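Tetratricopeptide TPR_2 repeat protein (PDB 5DJS) is of unknown function but joins tetratricopeptide repeats to a GT-B-type fold of glycosyltransferase family 41, in which uridine-5'-diphosphate is bound. Local coordinates at residues Cys230-Val233 and Arg234-Ile238; Val283-Gln286 and His287-Pro290. The protein carries 1 engineered substitution. All coordinates share one frame; numbering follows the deposited sequence.

Contact 1 (Cys230-Val233 and Arg234-Ile238); sequences CELV and RRDGI
The R235 guanidinium meets L232 at its edge: CD1 of L232 lies near the plane, 3.7 Å from NH1 of R235, whose chain is bent (chi3 84°). L232 also meets the D236 carboxylate, with CD1 3.6 Å from OD2. At OD2 that carboxylate takes R219 in a salt bridge and Y198 in a hydrogen bond, both from outside the two segments. The R234 chain, extended from CG to NE, runs back along the helix until NH1 stands 3.7 Å from CB of C230.

Helical bonds link the backbones: R234 N to C230 O (2.9 Å), R235 N to E231 O and D236 N to L232 O (3.0 Å). G237, with phi +79°, then leaves the helix. Its N bonds weakly to both V233 O and R234 O, and I238 N weakly to V233 O at 3.3 Å. Positive phi, I238 N to V233 O and G237 N to R234 O give a Schellman motif, with V233 CG1 and I238 CB, 3.7 Å apart, in its usual apolar pair. The chemistry is therefore divided: two exposed arginines on the outer side, and the buried V233-I238 pair closing the helix end beside a carboxylate whose charge is paired.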
loop_
_atom_site.group_PDB
_atom_site.type_symbol
_atom_site.label_atom_id
_atom_site.label_comp_id
_atom_site.label_asym_id
_atom_site.label_seq_id
_atom_site.Cartn_x
_atom_site.Cartn_y
_atom_site.Cartn_z
ATOM N N CYS A 230 -5.053 -8.273 -22.425
ATOM C CA CYS A 230 -5.557 -7.209 -23.300
ATOM C C CYS A 230 -6.685 -7.669 -24.219
ATOM O O CYS A 230 -7.700 -6.983 -24.336
ATOM C CB CYS A 230 -4.432 -6.588 -24.123
ATOM S SG CYS A 230 -3.416 -5.491 -23.118
ATOM N N GLU A 231 -6.517 -8.824 -24.860
ATOM C CA GLU A 231 -7.555 -9.349 -25.744
ATOM C C GLU A 231 -8.790 -9.796 -24.927
ATOM O O GLU A 231 -9.909 -9.734 -25.425
ATOM C CB GLU A 231 -7.001 -10.438 -26.695
ATOM C CG GLU A 231 -6.804 -11.828 -26.089
ATOM C CD GLU A 231 -5.846 -12.729 -26.875
ATOM O OE1 GLU A 231 -5.114 -12.233 -27.770
ATOM O OE2 GLU A 231 -5.815 -13.947 -26.574
ATOM N N LEU A 232 -8.583 -10.199 -23.669
ATOM C CA LEU A 232 -9.693 -10.455 -22.727
ATOM C C LEU A 232 -10.471 -9.184 -22.339
ATOM O O LEU A 232 -11.695 -9.201 -22.294
ATOM C CB LEU A 232 -9.186 -11.167 -21.459
ATOM C CG LEU A 232 -10.170 -11.389 -20.291
ATOM C CD1 LEU A 232 -11.403 -12.172 -20.728
ATOM C CD2 LEU A 232 -9.472 -12.101 -19.142
ATOM N N VAL A 233 -9.756 -8.105 -22.035
ATOM C CA VAL A 233 -10.384 -6.822 -21.678
ATOM C C VAL A 233 -11.137 -6.234 -22.869
ATOM O O VAL A 233 -12.249 -5.730 -22.712
ATOM C CB VAL A 233 -9.343 -5.802 -21.143
ATOM C CG1 VAL A 233 -9.938 -4.405 -20.997
ATOM C CG2 VAL A 233 -8.795 -6.262 -19.795
ATOM N N ARG A 234 -10.513 -6.284 -24.043
ATOM C CA ARG A 234 -11.156 -5.853 -25.286
ATOM C C ARG A 234 -12.426 -6.651 -25.602
ATOM O O ARG A 234 -13.425 -6.070 -26.026
ATOM C CB ARG A 234 -10.191 -5.958 -26.469
ATOM C CG ARG A 234 -9.191 -4.822 -26.563
ATOM C CD ARG A 234 -8.526 -4.799 -27.929
ATOM N NE ARG A 234 -7.391 -3.875 -27.961
ATOM C CZ ARG A 234 -6.121 -4.183 -27.676
ATOM N NH1 ARG A 234 -5.751 -5.422 -27.323
ATOM N NH2 ARG A 234 -5.193 -3.230 -27.746
ATOM N N ARG A 235 -12.394 -7.966 -25.379
ATOM C CA ARG A 235 -13.546 -8.826 -25.680
ATOM C C ARG A 235 -14.700 -8.630 -24.693
ATOM O O ARG A 235 -15.875 -8.695 -25.087
ATOM C CB ARG A 235 -13.140 -10.301 -25.725
ATOM C CG ARG A 235 -13.853 -11.080 -26.815
ATOM C CD ARG A 235 -13.405 -12.533 -26.863
ATOM N NE ARG A 235 -14.155 -13.337 -25.893
ATOM C CZ ARG A 235 -13.798 -13.585 -24.625
ATOM N NH1 ARG A 235 -12.658 -13.130 -24.099
ATOM N NH2 ARG A 235 -14.602 -14.324 -23.868
ATOM N N ASP A 236 -14.356 -8.406 -23.419
ATOM C CA ASP A 236 -15.325 -7.988 -22.390
ATOM C C ASP A 236 -15.929 -6.610 -22.662
ATOM O O ASP A 236 -17.009 -6.304 -22.181
ATOM C CB ASP A 236 -14.673 -7.967 -21.003
ATOM C CG ASP A 236 -14.372 -9.360 -20.457
ATOM O OD1 ASP A 236 -15.046 -10.337 -20.845
ATOM O OD2 ASP A 236 -13.470 -9.477 -19.603
ATOM N N GLY A 237 -15.206 -5.776 -23.399
ATOM C CA GLY A 237 -15.700 -4.487 -23.844
ATOM C C GLY A 237 -15.627 -3.438 -22.758
ATOM O O GLY A 237 -16.535 -2.606 -22.648
ATOM N N ILE A 238 -14.528 -3.436 -21.996
ATOM C CA ILE A 238 -14.392 -2.559 -20.829
ATOM C C ILE A 238 -14.201 -1.120 -21.291
ATOM O O ILE A 238 -13.333 -0.843 -22.100
ATOM C CB ILE A 238 -13.214 -2.970 -19.906
ATOM C CG1 ILE A 238 -13.345 -4.428 -19.422
ATOM C CG2 ILE A 238 -13.103 -2.047 -18.700
ATOM C CD1 ILE A 238 -14.606 -4.754 -18.650
#

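Contact 2 (Val283-Gln286 and His287-Pro290); sequences VGDQ and HLCP
D285 and L288 form the tight part of this turn. OD1 of D285 receives L288 N at 2.9 Å with a nearly straight N-H (168°), the donor lying above the carboxylate plane, 47° out of it. The same oxygen takes H287 N at 2.9 Å, a weak bond because its N-H points well off line. With chi1 at 78°, D285 CG sits between its own backbone N and carbonyl carbon, and this turns OD1 over the following amides. The D285 and L288 side chains cross at about a right angle, L288 CB lying 3.5 Å from D285 OD1. The backbone adds C289 N to D285 O, 3.0 Å, and SG of C289 packs 3.9 Å from CA of G284, closing the turn against the strand.

Buried D285 is also gripped from beyond the turn: W454 NE1 bonds to OD1 and S450 OG to OD2. The loose, solvent side is confined to Q286, which is exposed; its CG lies beside its own backbone N and the chain runs on extended, with R303, S305 and W454 beside it. H287 is intermediate: though partly exposed, it is held on one side by helix 447-454, where its ring meets that of W454 with the planes inclined.

A side-chain oxygen taking the amides two and three residues on, together with a carbonyl taking the amide four residues on, is an Asx motif, here at the C-terminal end of strand 281-285. In the GT-B fold such strand ends of one parallel sheet face the other domain. The bonds to helix 447-454 fit that placement, with the L288 side chain about 12 Å from the bound UDP.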
loop_
_atom_site.group_PDB
_atom_site.type_symbol
_atom_site.label_atom_id
_atom_site.label_comp_id
_atom_site.label_asym_id
_atom_site.label_seq_id
_atom_site.Cartn_x
_atom_site.Cartn_y
_atom_site.Cartn_z
ATOM N N VAL A 283 -7.360 9.254 -9.731
ATOM C CA VAL A 283 -8.460 9.744 -8.859
ATOM C C VAL A 283 -7.999 10.025 -7.407
ATOM O O VAL A 283 -7.790 9.095 -6.618
ATOM C CB VAL A 283 -9.635 8.739 -8.829
ATOM C CG1 VAL A 283 -10.752 9.223 -7.918
ATOM C CG2 VAL A 283 -10.175 8.511 -10.228
ATOM N N GLY A 284 -7.860 11.310 -7.073
ATOM C CA GLY A 284 -7.484 11.758 -5.724
ATOM C C GLY A 284 -8.591 12.585 -5.087
ATOM O O GLY A 284 -9.781 12.252 -5.206
ATOM N N ASP A 285 -8.198 13.652 -4.395
ATOM C CA ASP A 285 -9.158 14.633 -3.862
ATOM C C ASP A 285 -8.488 15.986 -3.602
ATOM O O ASP A 285 -7.272 16.123 -3.785
ATOM C CB ASP A 285 -9.914 14.088 -2.636
ATOM C CG ASP A 285 -9.109 14.119 -1.354
ATOM O OD1 ASP A 285 -8.642 15.216 -0.969
ATOM O OD2 ASP A 285 -9.017 13.058 -0.689
ATOM N N GLN A 286 -9.274 16.975 -3.186
ATOM C CA GLN A 286 -8.822 18.376 -3.178
ATOM C C GLN A 286 -7.794 18.708 -2.111
ATOM O O GLN A 286 -6.966 19.589 -2.315
ATOM C CB GLN A 286 -10.011 19.315 -3.045
ATOM C CG GLN A 286 -10.959 19.248 -4.223
ATOM C CD GLN A 286 -12.151 20.157 -4.039
ATOM O OE1 GLN A 286 -12.867 20.069 -3.033
ATOM N NE2 GLN A 286 -12.375 21.042 -5.002
ATOM N N HIS A 287 -7.855 18.008 -0.981
ATOM C CA HIS A 287 -6.837 18.128 0.066
ATOM C C HIS A 287 -5.627 17.248 -0.232
ATOM O O HIS A 287 -4.481 17.654 0.006
ATOM C CB HIS A 287 -7.424 17.761 1.423
ATOM C CG HIS A 287 -8.584 18.620 1.831
ATOM N ND1 HIS A 287 -8.609 19.984 1.631
ATOM C CD2 HIS A 287 -9.748 18.308 2.450
ATOM C CE1 HIS A 287 -9.745 20.473 2.096
ATOM N NE2 HIS A 287 -10.453 19.476 2.598
ATOM N N LEU A 288 -5.888 16.054 -0.759
ATOM C CA LEU A 288 -4.844 15.067 -1.054
ATOM C C LEU A 288 -3.848 15.493 -2.135
ATOM O O LEU A 288 -2.665 15.174 -2.022
ATOM C CB LEU A 288 -5.474 13.717 -1.442
ATOM C CG LEU A 288 -4.528 12.522 -1.654
ATOM C CD1 LEU A 288 -3.782 12.171 -0.376
ATOM C CD2 LEU A 288 -5.292 11.310 -2.155
ATOM N N CYS A 289 -4.333 16.196 -3.165
ATOM C CA CYS A 289 -3.529 16.615 -4.325
ATOM C C CYS A 289 -3.436 18.150 -4.345
ATOM O O CYS A 289 -4.383 18.812 -4.784
ATOM C CB CYS A 289 -4.194 16.116 -5.629
ATOM S SG CYS A 289 -4.633 14.353 -5.711
ATOM N N PRO A 290 -2.307 18.734 -3.880
ATOM C CA PRO A 290 -2.257 20.205 -3.711
ATOM C C PRO A 290 -2.293 21.003 -5.016
ATOM O O PRO A 290 -2.020 20.443 -6.056
ATOM C CB PRO A 290 -0.930 20.435 -2.979
ATOM C CG PRO A 290 -0.088 19.265 -3.344
ATOM C CD PRO A 290 -1.036 18.102 -3.484
#

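In the fold
Both contacts are local turns in the half of the fold built on the parallel sheet with strands 163-169 and 281-285, but they share no element: their centres are about 30 Å apart and their nearest atoms about 14 Å. Contact 1 ends helix 226-236 at the periphery, about 27 Å from the chain centre, partly buried and packed on strand 193-199 at the sheet's edge. Contact 2 is more central, about 17 Å from that centre, and largely buried between its own sheet and helix 447-454. In contact 1 the D236 carboxylate bonds to R219 and Y198, leaving the turn to backbone bonds; in contact 2 that of D285 itself takes the turn's amides.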